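Local coordinates for fanconi-associated nuclease 1 homolog (Pseudomonas aeruginosa, PDB 5Y7Q), which belongs to the Fanconi-associated nuclease 1 family and carries a helix-turn-helix, a SAP and a VRR-NUC domain in a single chain, at residues A[124-129]-A[168-173]; A[242-247]-A[264-269]; A[399-404]-A[529-534]. All blocks are in the same frame, centred on the assembly; numbering follows the deposited sequence.

Overall arrangement
The three contacts follow one another along the chain without overlap and share no helix or strand. Interaction 1 pairs strands 126-127 and 171-172 in the SAP-family region. Interaction 2 sets helix 236-253 against the loop after helix 258-264, its centre about 32 Å from that of interaction 1. Interaction 3 joins strands 402-405 and 529-533 of the five-stranded mixed sheet, the latter strand belonging to the VRR-NUC domain. It lies across the chain's centre from both others, its own centre about 66 Å from that of interaction 1 and about 51 Å from that of interaction 2. The contacts thus belong to separate parts of a mainly helical protein.

Interaction 1: A[124-129]-A[168-173]; sequences QPTLEL and PEARRL
Leu127 and Arg171 pair across a small, weakly bonded antiparallel sheet of two strands in the SAP-family region, where the short strands 126-127 and 171-172 meet after an intervening, largely helical part of the chain. Theirs is a hydrogen-bonded pair: Leu127 N donates to Arg171 O at 2.8 Å, and Arg171 N answers with a bond of 3.2 Å to Leu127 O. Leu127 O also receives a weak hydrogen bond from Trp176 NE1. The leucine side chain lies alongside that of Leu173, pointing the same way, with Leu127 CD1 4.0 Å from Leu173 CB. Leu173 in turn rests on Phe180 and on Val184, which links this small sheet to strand 184-187 of the neighbouring one.

Ala170 turns its methyl group toward 124-129. Its CB meets Thr126 CG2 at 3.6 Å. The Glu128 side chain starts out away from the contact but folds back about its CB-CG bond (chi2 -71°), which brings Glu128 OE2 to 3.5 Å from Ala170 CB. Glu128 is also the N-cap of helix 129-135, and its backbone N bonds to Gln131 OE1, as in one half of a capping box.

Toward the far end, Arg172 lays the aliphatic part of its side chain across Gln124, with Arg172 CB 3.8 Å from Gln124 CG. The amide and guanidinium planes are 28° apart, and no hydrogen bond joins them. The backbone N of Arg172 is held by Glu175 OE2, while its CA-H is directed at the loop before the opposite strand, with Arg172 CA 3.4 Å from Pro125 O.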
loop_
_atom_site.group_PDB
_atom_site.type_symbol
_atom_site.label_atom_id
_atom_site.label_comp_id
_atom_site.label_asym_id
_atom_site.label_seq_id
_atom_site.Cartn_x
_atom_site.Cartn_y
_atom_site.Cartn_z
ATOM N N GLN A 124 16.755 -30.711 14.014
ATOM C CA GLN A 124 16.651 -30.634 15.473
ATOM C C GLN A 124 17.008 -29.243 16.011
ATOM O O GLN A 124 18.028 -29.077 16.697
ATOM C CB GLN A 124 17.538 -31.710 16.130
ATOM C CG GLN A 124 17.076 -32.161 17.534
ATOM C CD GLN A 124 17.032 -33.674 17.694
ATOM O OE1 GLN A 124 16.113 -34.328 17.195
ATOM N NE2 GLN A 124 18.023 -34.239 18.401
ATOM N N PRO A 125 16.210 -28.226 15.705
ATOM C CA PRO A 125 16.388 -26.912 16.321
ATOM C C PRO A 125 15.801 -26.914 17.722
ATOM O O PRO A 125 15.248 -27.908 18.191
ATOM C CB PRO A 125 15.570 -26.005 15.422
ATOM C CG PRO A 125 14.402 -26.899 15.077
ATOM C CD PRO A 125 15.007 -28.256 14.849
ATOM N N THR A 126 15.882 -25.756 18.363
ATOM C CA THR A 126 15.322 -25.561 19.690
ATOM C C THR A 126 14.005 -24.808 19.567
ATOM O O THR A 126 13.918 -23.807 18.845
ATOM C CB THR A 126 16.300 -24.809 20.584
ATOM O OG1 THR A 126 17.524 -25.544 20.642
ATOM C CG2 THR A 126 15.743 -24.682 21.981
ATOM N N LEU A 127 12.978 -25.298 20.256
ATOM C CA LEU A 127 11.616 -24.833 20.052
ATOM C C LEU A 127 11.059 -24.231 21.334
ATOM O O LEU A 127 11.151 -24.843 22.407
ATOM C CB LEU A 127 10.731 -25.981 19.556
ATOM C CG LEU A 127 11.132 -26.547 18.181
ATOM C CD1 LEU A 127 10.516 -27.925 17.884
ATOM C CD2 LEU A 127 10.771 -25.553 17.073
ATOM N N GLU A 128 10.529 -23.013 21.218
ATOM C CA GLU A 128 9.596 -22.488 22.202
ATOM C C GLU A 128 8.276 -23.242 22.094
ATOM O O GLU A 128 7.911 -23.757 21.029
ATOM C CB GLU A 128 9.380 -20.991 21.995
ATOM C CG GLU A 128 10.578 -20.149 22.391
ATOM C CD GLU A 128 10.789 -20.107 23.905
ATOM O OE1 GLU A 128 9.780 -20.187 24.648
ATOM O OE2 GLU A 128 11.957 -19.995 24.356
ATOM N N LEU A 129 7.570 -23.322 23.224
ATOM C CA LEU A 129 6.327 -24.080 23.277
ATOM C C LEU A 129 5.374 -23.660 22.175
ATOM O O LEU A 129 4.697 -24.504 21.572
ATOM C CB LEU A 129 5.678 -23.887 24.634
ATOM C CG LEU A 129 4.340 -24.563 24.891
ATOM C CD1 LEU A 129 4.309 -26.024 24.463
ATOM C CD2 LEU A 129 4.120 -24.434 26.368
ATOM N N PRO A 168 8.174 -22.724 30.313
ATOM C CA PRO A 168 8.865 -21.611 29.641
ATOM C C PRO A 168 10.134 -22.033 28.915
ATOM O O PRO A 168 10.510 -21.384 27.928
ATOM C CB PRO A 168 9.168 -20.648 30.792
ATOM C CG PRO A 168 9.367 -21.564 31.958
ATOM C CD PRO A 168 8.417 -22.724 31.766
ATOM N N GLU A 169 10.801 -23.099 29.372
ATOM C CA GLU A 169 12.109 -23.477 28.847
ATOM C C GLU A 169 11.960 -24.169 27.494
ATOM O O GLU A 169 11.139 -25.081 27.333
ATOM C CB GLU A 169 12.862 -24.370 29.852
ATOM C CG GLU A 169 12.502 -25.866 29.870
ATOM C CD GLU A 169 11.832 -26.309 31.161
ATOM O OE1 GLU A 169 12.545 -26.681 32.125
ATOM O OE2 GLU A 169 10.583 -26.286 31.204
ATOM N N ALA A 170 12.732 -23.707 26.513
ATOM C CA ALA A 170 12.711 -24.295 25.182
ATOM C C ALA A 170 13.549 -25.572 25.136
ATOM O O ALA A 170 14.494 -25.758 25.913
ATOM C CB ALA A 170 13.210 -23.288 24.147
ATOM N N ARG A 171 13.182 -26.463 24.218
ATOM C CA ARG A 171 13.775 -27.788 24.120
ATOM C C ARG A 171 13.915 -28.136 22.643
ATOM O O ARG A 171 13.215 -27.585 21.795
ATOM C CB ARG A 171 12.907 -28.841 24.843
ATOM C CG ARG A 171 12.621 -28.536 26.322
ATOM C CD ARG A 171 11.398 -29.288 26.890
ATOM N NE ARG A 171 11.315 -29.179 28.354
ATOM C CZ ARG A 171 10.611 -29.997 29.138
ATOM N NH1 ARG A 171 9.912 -30.999 28.614
ATOM N NH2 ARG A 171 10.611 -29.822 30.455
ATOM N N ARG A 172 14.815 -29.063 22.333
ATOM C CA ARG A 172 14.743 -29.687 21.021
ATOM C C ARG A 172 13.433 -30.470 20.935
ATOM O O ARG A 172 12.789 -30.760 21.946
ATOM C CB ARG A 172 15.946 -30.620 20.766
ATOM C CG ARG A 172 17.336 -30.063 21.136
ATOM C CD ARG A 172 18.430 -31.154 21.154
ATOM N NE ARG A 172 19.135 -31.256 22.442
ATOM C CZ ARG A 172 19.280 -32.383 23.170
ATOM N NH1 ARG A 172 18.774 -33.544 22.751
ATOM N NH2 ARG A 172 19.946 -32.361 24.328
ATOM N N LEU A 173 13.015 -30.778 19.706
ATOM C CA LEU A 173 11.829 -31.617 19.532
ATOM C C LEU A 173 11.987 -32.966 20.230
ATOM O O LEU A 173 11.029 -33.484 20.815
ATOM C CB LEU A 173 11.530 -31.821 18.045
ATOM C CG LEU A 173 10.441 -32.856 17.694
ATOM C CD1 LEU A 173 9.141 -32.612 18.451
ATOM C CD2 LEU A 173 10.152 -32.894 16.196
#

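Interaction 2: A[242-247]-A[264-269]; sequences YLHLFD and GLPGEP
Gly264 and His244 bring the end of a short helix against the side of a long one. Gly264 is the last residue of helix 258-264, and its carbonyl O lies 3.1 Å from His244 CE1, at the edge of the imidazole and near the ring plane. No hydrogen bond crosses between the two segments. The histidine reaches over because CG stands anti to its backbone N (chi1 -175°), from a CB that already faces the loop.

Leu265, the next residue, leaves the helical conformation, and the end of its side chain comes in toward the long helix. Leu265 CD2 meets Leu245 CD2 at 3.7 Å; the two side chains cross at about a right angle and touch through one methyl branch of each. The same branch borders the imidazole more loosely, with Leu265 CD2 4.4 Å from His244 CE1. Leu245 also touches Tyr270 and Arg278, which places this apolar pair between the long helix, the loop and helix 273-292.

Pro266 follows with a lighter contact, its CD approaching His244 ND1 to 4.4 Å, again at the edge of the ring. From Gly267 onward the chain departs from helix 236-253, and Pro269 packs instead on Glu276 and Arg279 of helix 273-292. One ring edge and one leucine pair therefore make the contact: a helix packed against the connection between the next two helices, 258-264 and 273-292, of a mainly helical part of the fold.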
loop_
_atom_site.group_PDB
_atom_site.type_symbol
_atom_site.label_atom_id
_atom_site.label_comp_id
_atom_site.label_asym_id
_atom_site.label_seq_id
_atom_site.Cartn_x
_atom_site.Cartn_y
_atom_site.Cartn_z
ATOM N N TYR A 242 16.619 0.650 5.254
ATOM C CA TYR A 242 15.273 0.136 4.977
ATOM C C TYR A 242 14.973 -1.049 5.880
ATOM O O TYR A 242 13.881 -1.145 6.461
ATOM C CB TYR A 242 15.155 -0.269 3.497
ATOM C CG TYR A 242 13.757 -0.406 2.930
ATOM C CD1 TYR A 242 12.914 -1.423 3.332
ATOM C CD2 TYR A 242 13.292 0.475 1.959
ATOM C CE1 TYR A 242 11.627 -1.549 2.813
ATOM C CE2 TYR A 242 12.006 0.362 1.430
ATOM C CZ TYR A 242 11.175 -0.658 1.859
ATOM O OH TYR A 242 9.892 -0.795 1.337
ATOM N N LEU A 243 15.963 -1.944 6.046
ATOM C CA LEU A 243 15.766 -3.088 6.923
ATOM C C LEU A 243 15.571 -2.648 8.360
ATOM O O LEU A 243 14.777 -3.249 9.099
ATOM C CB LEU A 243 16.936 -4.049 6.809
ATOM C CG LEU A 243 16.887 -4.821 5.498
ATOM C CD1 LEU A 243 18.155 -5.604 5.308
ATOM C CD2 LEU A 243 15.655 -5.720 5.461
ATOM N N HIS A 244 16.265 -1.593 8.781
ATOM C CA HIS A 244 16.093 -1.174 10.165
ATOM C C HIS A 244 14.710 -0.578 10.402
ATOM O O HIS A 244 14.055 -0.888 11.402
ATOM C CB HIS A 244 17.163 -0.190 10.582
ATOM C CG HIS A 244 17.079 0.148 12.030
ATOM N ND1 HIS A 244 17.015 1.445 12.494
ATOM C CD2 HIS A 244 16.981 -0.651 13.119
ATOM C CE1 HIS A 244 16.916 1.430 13.810
ATOM N NE2 HIS A 244 16.888 0.172 14.214
ATOM N N LEU A 245 14.252 0.296 9.514
ATOM C CA LEU A 245 12.916 0.836 9.691
ATOM C C LEU A 245 11.905 -0.283 9.675
ATOM O O LEU A 245 11.090 -0.400 10.594
ATOM C CB LEU A 245 12.601 1.873 8.619
ATOM C CG LEU A 245 13.601 3.032 8.570
ATOM C CD1 LEU A 245 13.253 3.995 7.453
ATOM C CD2 LEU A 245 13.631 3.736 9.912
ATOM N N PHE A 246 11.991 -1.164 8.673
ATOM C CA PHE A 246 11.057 -2.288 8.578
ATOM C C PHE A 246 11.003 -3.056 9.886
ATOM O O PHE A 246 9.917 -3.321 10.423
ATOM C CB PHE A 246 11.464 -3.199 7.427
ATOM C CG PHE A 246 10.506 -4.329 7.165
ATOM C CD1 PHE A 246 10.613 -5.530 7.853
ATOM C CD2 PHE A 246 9.528 -4.212 6.193
ATOM C CE1 PHE A 246 9.741 -6.573 7.599
ATOM C CE2 PHE A 246 8.651 -5.267 5.939
ATOM C CZ PHE A 246 8.763 -6.440 6.639
ATOM N N ASP A 247 12.180 -3.385 10.435
ATOM C CA ASP A 247 12.255 -4.000 11.757
ATOM C C ASP A 247 11.487 -3.187 12.802
ATOM O O ASP A 247 10.731 -3.745 13.610
ATOM C CB ASP A 247 13.722 -4.164 12.159
ATOM C CG ASP A 247 13.895 -4.911 13.477
ATOM O OD1 ASP A 247 13.241 -5.969 13.675
ATOM O OD2 ASP A 247 14.698 -4.431 14.316
ATOM N N GLY A 264 15.961 3.593 19.313
ATOM C CA GLY A 264 16.593 2.862 18.221
ATOM C C GLY A 264 16.574 3.566 16.881
ATOM O O GLY A 264 17.520 3.426 16.095
ATOM N N LEU A 265 15.509 4.315 16.596
ATOM C CA LEU A 265 15.434 5.111 15.381
ATOM C C LEU A 265 16.555 6.142 15.325
ATOM O O LEU A 265 17.075 6.578 16.360
ATOM C CB LEU A 265 14.106 5.841 15.301
ATOM C CG LEU A 265 12.989 5.062 14.653
ATOM C CD1 LEU A 265 11.984 6.045 14.094
ATOM C CD2 LEU A 265 13.568 4.213 13.570
ATOM N N PRO A 266 16.958 6.543 14.127
ATOM C CA PRO A 266 17.830 7.712 14.019
ATOM C C PRO A 266 17.026 8.972 14.288
ATOM O O PRO A 266 15.858 9.079 13.907
ATOM C CB PRO A 266 18.330 7.651 12.572
ATOM C CG PRO A 266 17.287 6.850 11.853
ATOM C CD PRO A 266 16.750 5.870 12.837
ATOM N N GLY A 267 17.642 9.900 15.009
ATOM C CA GLY A 267 17.073 11.217 15.197
ATOM C C GLY A 267 17.317 12.124 14.007
ATOM O O GLY A 267 16.415 12.846 13.572
ATOM N N GLU A 268 18.538 12.093 13.472
ATOM C CA GLU A 268 18.864 12.898 12.304
ATOM C C GLU A 268 18.131 12.359 11.072
ATOM O O GLU A 268 17.906 11.151 10.956
ATOM C CB GLU A 268 20.373 12.894 12.060
ATOM C CG GLU A 268 21.226 13.393 13.230
ATOM C CD GLU A 268 22.138 12.311 13.808
ATOM O OE1 GLU A 268 21.684 11.150 13.933
ATOM O OE2 GLU A 268 23.308 12.624 14.135
ATOM N N PRO A 269 17.732 13.231 10.143
ATOM C CA PRO A 269 17.096 12.748 8.908
ATOM C C PRO A 269 18.094 12.079 7.963
ATOM O O PRO A 269 19.279 12.421 7.918
ATOM C CB PRO A 269 16.510 14.024 8.290
ATOM C CG PRO A 269 16.393 14.984 9.437
ATOM C CD PRO A 269 17.584 14.689 10.294
#

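Interaction 3: A[399-404]-A[529-534]; sequences PGCAVH and LIQFWP
His404 and Ile530 form one of two hydrogen-bonded pairs that fasten strand 402-405 to strand 529-533. The former is an outermost strand of a five-stranded mixed sheet, consistent with the PD-(D/E)XK-type core of VRR-NUC domains. His404 N donates to Ile530 O at 2.9 Å, and Ile530 N returns a bond to His404 O. Ala402 and Phe532 are matched likewise, with Phe532 N 2.8 Å from Ala402 O.

The His404 side chain starts from a CB on the face shared with Ile530, 4.0 Å from Ile530 CG2. With CG beside the backbone N (chi1 -59°), the imidazole turns along the same face toward Phe532. There His404 CD2 comes to the edge of the phenyl ring, 3.9 Å from Phe532 CD2, and the two side chains cross at about a right angle. At the tip, His404 NE2 is hydrogen-bonded to Gln498 OE1 of helix 493-502, which probably helps to hold the ring's rotation and ties this face of the sheet to that helix.

Val403 and Gln531 point to the other face, where helix 388-396 packs. Val403 CG2 lies 3.7 Å from Gln531 CB, and Val403 CG1 reaches Leu529 CD1. Just before the strand, Cys401 SG makes a sulfur-aromatic contact over one face of the Trp533 indole, 4.0 Å from the centroid of its five-membered ring.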
loop_
_atom_site.group_PDB
_atom_site.type_symbol
_atom_site.label_atom_id
_atom_site.label_comp_id
_atom_site.label_asym_id
_atom_site.label_seq_id
_atom_site.Cartn_x
_atom_site.Cartn_y
_atom_site.Cartn_z
ATOM N N PRO A 399 -34.644 6.833 -19.735
ATOM C CA PRO A 399 -34.331 6.998 -21.156
ATOM C C PRO A 399 -33.673 8.354 -21.384
ATOM O O PRO A 399 -34.122 9.379 -20.860
ATOM C CB PRO A 399 -35.700 6.888 -21.830
ATOM C CG PRO A 399 -36.448 5.968 -20.934
ATOM C CD PRO A 399 -36.030 6.369 -19.545
ATOM N N GLY A 400 -32.573 8.346 -22.139
ATOM C CA GLY A 400 -31.815 9.543 -22.413
ATOM C C GLY A 400 -30.708 9.846 -21.424
ATOM O O GLY A 400 -29.775 10.580 -21.763
ATOM N N CYS A 401 -30.768 9.296 -20.218
ATOM C CA CYS A 401 -29.806 9.620 -19.177
ATOM C C CYS A 401 -29.084 8.355 -18.747
ATOM O O CYS A 401 -29.726 7.345 -18.444
ATOM C CB CYS A 401 -30.496 10.265 -17.979
ATOM S SG CYS A 401 -29.364 11.053 -16.834
ATOM N N ALA A 402 -27.757 8.405 -18.731
ATOM C CA ALA A 402 -26.929 7.266 -18.338
ATOM C C ALA A 402 -26.136 7.642 -17.100
ATOM O O ALA A 402 -25.451 8.665 -17.090
ATOM C CB ALA A 402 -25.967 6.858 -19.450
ATOM N N VAL A 403 -26.228 6.838 -16.054
ATOM C CA VAL A 403 -25.617 7.186 -14.777
ATOM C C VAL A 403 -24.634 6.094 -14.389
ATOM O O VAL A 403 -24.968 4.903 -14.425
ATOM C CB VAL A 403 -26.678 7.396 -13.683
ATOM C CG1 VAL A 403 -26.052 7.972 -12.450
ATOM C CG2 VAL A 403 -27.763 8.296 -14.202
ATOM N N HIS A 404 -23.430 6.503 -14.011
ATOM C CA HIS A 404 -22.350 5.589 -13.675
ATOM C C HIS A 404 -21.803 5.885 -12.288
ATOM O O HIS A 404 -21.646 7.049 -11.896
ATOM C CB HIS A 404 -21.252 5.687 -14.710
ATOM C CG HIS A 404 -21.724 5.365 -16.089
ATOM N ND1 HIS A 404 -21.786 4.074 -16.576
ATOM C CD2 HIS A 404 -22.181 6.161 -17.082
ATOM C CE1 HIS A 404 -22.249 4.093 -17.813
ATOM N NE2 HIS A 404 -22.492 5.346 -18.143
ATOM N N LEU A 529 -20.978 9.657 -8.446
ATOM C CA LEU A 529 -21.659 9.341 -9.686
ATOM C C LEU A 529 -21.341 10.371 -10.753
ATOM O O LEU A 529 -20.958 11.515 -10.480
ATOM C CB LEU A 529 -23.180 9.283 -9.510
ATOM C CG LEU A 529 -23.814 8.388 -8.460
ATOM C CD1 LEU A 529 -25.321 8.537 -8.567
ATOM C CD2 LEU A 529 -23.425 6.945 -8.617
ATOM N N ILE A 530 -21.550 9.952 -11.984
ATOM C CA ILE A 530 -21.509 10.859 -13.109
ATOM C C ILE A 530 -22.645 10.475 -14.069
ATOM O O ILE A 530 -22.859 9.292 -14.363
ATOM C CB ILE A 530 -20.117 10.815 -13.773
ATOM C CG1 ILE A 530 -20.008 11.912 -14.856
ATOM C CG2 ILE A 530 -19.803 9.365 -14.277
ATOM C CD1 ILE A 530 -18.573 12.264 -15.317
ATOM N N GLN A 531 -23.410 11.454 -14.522
ATOM C CA GLN A 531 -24.482 11.159 -15.454
ATOM C C GLN A 531 -24.258 11.920 -16.754
ATOM O O GLN A 531 -23.774 13.061 -16.758
ATOM C CB GLN A 531 -25.879 11.454 -14.872
ATOM C CG GLN A 531 -25.978 12.497 -13.789
ATOM C CD GLN A 531 -27.419 12.975 -13.612
ATOM O OE1 GLN A 531 -28.352 12.384 -14.170
ATOM N NE2 GLN A 531 -27.606 14.054 -12.854
ATOM N N PHE A 532 -24.587 11.247 -17.851
ATOM C CA PHE A 532 -24.386 11.743 -19.193
ATOM C C PHE A 532 -25.727 11.824 -19.899
ATOM O O PHE A 532 -26.600 10.958 -19.730
ATOM C CB PHE A 532 -23.437 10.841 -19.991
ATOM C CG PHE A 532 -22.045 10.757 -19.416
ATOM C CD1 PHE A 532 -21.199 11.857 -19.439
ATOM C CD2 PHE A 532 -21.578 9.569 -18.859
ATOM C CE1 PHE A 532 -19.920 11.774 -18.909
ATOM C CE2 PHE A 532 -20.309 9.483 -18.335
ATOM C CZ PHE A 532 -19.479 10.575 -18.356
ATOM N N TRP A 533 -25.871 12.876 -20.690
ATOM C CA TRP A 533 -26.968 13.024 -21.634
ATOM C C TRP A 533 -26.273 13.084 -22.988
ATOM O O TRP A 533 -25.816 14.163 -23.416
ATOM C CB TRP A 533 -27.791 14.275 -21.343
ATOM C CG TRP A 533 -28.539 14.316 -20.003
ATOM C CD1 TRP A 533 -29.833 13.920 -19.771
ATOM C CD2 TRP A 533 -28.053 14.838 -18.749
ATOM N NE1 TRP A 533 -30.176 14.152 -18.457
ATOM C CE2 TRP A 533 -29.110 14.721 -17.808
ATOM C CE3 TRP A 533 -26.830 15.380 -18.327
ATOM C CZ2 TRP A 533 -28.975 15.124 -16.469
ATOM C CZ3 TRP A 533 -26.701 15.782 -16.990
ATOM C CH2 TRP A 533 -27.767 15.651 -16.082
ATOM N N PRO A 534 -26.064 11.929 -23.635
ATOM C CA PRO A 534 -25.296 11.907 -24.896
ATOM C C PRO A 534 -25.936 12.668 -26.028
ATOM O O PRO A 534 -25.229 12.982 -26.991
ATOM C CB PRO A 534 -25.192 10.409 -25.231
ATOM C CG PRO A 534 -26.178 9.721 -24.338
ATOM C CD PRO A 534 -26.273 10.572 -23.098
#